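Local coordinates for protein putative metalloprotease II (Bacteroides fragilis, PDB 4ON1) that binds a zinc ion and probably cleaves peptide bonds as a metzincin-type, zinc-dependent endopeptidase, at residues 340-345 with 369-373. Residues are numbered along the deposited sequence.
With ZN (zinc ion), chain C.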
loop_
_atom_site.group_PDB
_atom_site.type_symbol
_atom_site.label_atom_id
_atom_site.label_comp_id
_atom_site.label_asym_id
_atom_site.label_seq_id
_atom_site.Cartn_x
_atom_site.Cartn_y
_atom_site.Cartn_z
ATOM N N LEU A 340 15.039 -4.466 0.045
ATOM C CA LEU A 340 15.248 -5.914 0.028
ATOM C C LEU A 340 16.283 -6.354 -1.009
ATOM O O LEU A 340 16.668 -7.528 -1.050
ATOM C CB LEU A 340 13.929 -6.633 -0.244
ATOM C CG LEU A 340 12.925 -6.646 0.910
ATOM C CD1 LEU A 340 11.542 -7.013 0.396
ATOM C CD2 LEU A 340 13.367 -7.634 1.975
ATOM N N GLY A 341 16.731 -5.428 -1.851
ATOM C CA GLY A 341 17.766 -5.742 -2.822
ATOM C C GLY A 341 17.401 -5.616 -4.291
ATOM O O GLY A 341 18.274 -5.732 -5.158
ATOM N N ALA A 342 16.130 -5.359 -4.587
ATOM C CA ALA A 342 15.705 -5.248 -5.980
ATOM C C ALA A 342 16.264 -3.987 -6.638
ATOM O O ALA A 342 16.345 -2.920 -6.020
ATOM C CB ALA A 342 14.179 -5.264 -6.081
ATOM N N GLU A 343 16.610 -4.108 -7.913
ATOM C CA GLU A 343 17.125 -2.987 -8.686
ATOM C C GLU A 343 16.147 -2.617 -9.791
ATOM O O GLU A 343 15.215 -3.370 -10.071
ATOM C CB GLU A 343 18.494 -3.339 -9.276
ATOM C CG GLU A 343 19.644 -2.856 -8.410
ATOM C CD GLU A 343 20.861 -3.739 -8.511
ATOM O OE1 GLU A 343 20.933 -4.556 -9.455
ATOM O OE2 GLU A 343 21.741 -3.620 -7.635
ATOM N N HIS A 344 16.337 -1.447 -10.398
ATOM C CA HIS A 344 15.476 -1.036 -11.500
ATOM C C HIS A 344 15.641 -1.987 -12.683
ATOM O O HIS A 344 16.732 -2.498 -12.921
ATOM C CB HIS A 344 15.784 0.406 -11.921
ATOM C CG HIS A 344 15.291 1.432 -10.945
ATOM N ND1 HIS A 344 15.871 2.672 -10.812
ATOM C CD2 HIS A 344 14.291 1.377 -10.033
ATOM C CE1 HIS A 344 15.234 3.353 -9.869
ATOM N NE2 HIS A 344 14.270 2.588 -9.384
ATOM N N VAL A 345 14.562 -2.215 -13.429
ATOM C CA VAL A 345 14.604 -3.079 -14.611
ATOM C C VAL A 345 13.884 -2.416 -15.789
ATOM O O VAL A 345 13.188 -1.419 -15.603
ATOM C CB VAL A 345 13.964 -4.456 -14.327
ATOM C CG1 VAL A 345 14.709 -5.186 -13.224
ATOM C CG2 VAL A 345 12.495 -4.286 -13.956
ATOM N N ASN A 369 16.052 -9.944 -9.796
ATOM C CA ASN A 369 15.665 -9.264 -8.565
ATOM C C ASN A 369 15.277 -10.278 -7.478
ATOM O O ASN A 369 15.586 -10.074 -6.305
ATOM C CB ASN A 369 14.520 -8.285 -8.819
ATOM C CG ASN A 369 15.008 -6.924 -9.295
ATOM O OD1 ASN A 369 16.180 -6.579 -9.137
ATOM N ND2 ASN A 369 14.104 -6.144 -9.885
ATOM N N TRP A 370 14.631 -11.379 -7.864
ATOM C CA TRP A 370 14.359 -12.459 -6.912
ATOM C C TRP A 370 15.654 -12.987 -6.304
ATOM O O TRP A 370 15.753 -13.183 -5.089
ATOM C CB TRP A 370 13.633 -13.621 -7.576
ATOM C CG TRP A 370 12.178 -13.440 -7.803
ATOM C CD1 TRP A 370 11.534 -12.303 -8.194
ATOM C CD2 TRP A 370 11.174 -14.449 -7.670
ATOM N NE1 TRP A 370 10.185 -12.545 -8.314
ATOM C CE2 TRP A 370 9.939 -13.853 -7.993
ATOM C CE3 TRP A 370 11.199 -15.798 -7.303
ATOM C CZ2 TRP A 370 8.741 -14.562 -7.960
ATOM C CZ3 TRP A 370 10.010 -16.501 -7.273
ATOM C CH2 TRP A 370 8.798 -15.882 -7.600
ATOM N N VAL A 371 16.640 -13.229 -7.161
ATOM C CA VAL A 371 17.934 -13.705 -6.693
ATOM C C VAL A 371 18.517 -12.695 -5.713
ATOM O O VAL A 371 18.902 -13.056 -4.598
ATOM C CB VAL A 371 18.914 -13.933 -7.852
ATOM C CG1 VAL A 371 20.342 -14.114 -7.335
ATOM C CG2 VAL A 371 18.478 -15.123 -8.702
ATOM N N ARG A 372 18.531 -11.425 -6.116
ATOM C CA ARG A 372 19.068 -10.355 -5.273
ATOM C C ARG A 372 18.372 -10.288 -3.925
ATOM O O ARG A 372 19.021 -10.093 -2.897
ATOM C CB ARG A 372 18.959 -9.001 -5.980
ATOM C CG ARG A 372 19.930 -8.852 -7.152
ATOM C CD ARG A 372 19.647 -7.619 -8.006
ATOM N NE ARG A 372 20.508 -7.586 -9.187
ATOM C CZ ARG A 372 20.079 -7.388 -10.432
ATOM N NH1 ARG A 372 18.793 -7.155 -10.666
ATOM N NH2 ARG A 372 20.943 -7.387 -11.439
ATOM N N MET A 373 17.049 -10.436 -3.934
ATOM C CA MET A 373 16.274 -10.352 -2.704
ATOM C C MET A 373 16.472 -11.583 -1.815
ATOM O O MET A 373 16.587 -11.462 -0.599
ATOM C CB MET A 373 14.790 -10.157 -3.015
ATOM C CG MET A 373 14.474 -8.773 -3.569
ATOM S SD MET A 373 12.750 -8.558 -4.034
ATOM C CE MET A 373 12.636 -9.597 -5.480
HETATM ZN ZN ZN C . 13.369 2.835 -7.635
#
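The extended zinc-binding motif of a metzincin-type metalloprotease, HExxHxxGxxH, ends in residues 340-345, and helix 367-378 packs against this end. G341 terminates the active-site helix 331-340 in a Schellman motif: at its phi/psi of 118°/-7° a CB would jam against L340 O, and a modelled CB would also fall 3.0 Å from R372 O, so glycine suits both the turn and the close approach (G341 CA to M373 CA, 4.8 Å). M373, with chi1, chi2 and chi3 in m, t and m, runs its side chain past L340 and A342; L340 CB lies 4.0 Å from M373 CG, and A342 CB 4.1 Å from M373 SD. N369, chi1 -85°, turns its amide onto the backbone of E343: E343 N donates to N369 OD1 (2.8 Å, 175°), and N369 ND2 donates to E343 O (3.0 Å, 155°). This two-point grip immediately precedes H344, whose CA-to-CB bond points away from the helix and whose NE2 binds zinc at 2.0 Å, alongside D176, H334 and H338. R372, extended beyond its m chi1, donates from NH1 to N369 OD1 (3.1 Å). E343 OE1 sits over one guanidinium face, 3.1 Å from R372 NE, a salt bridge of charge alone because no N-H points at that oxygen.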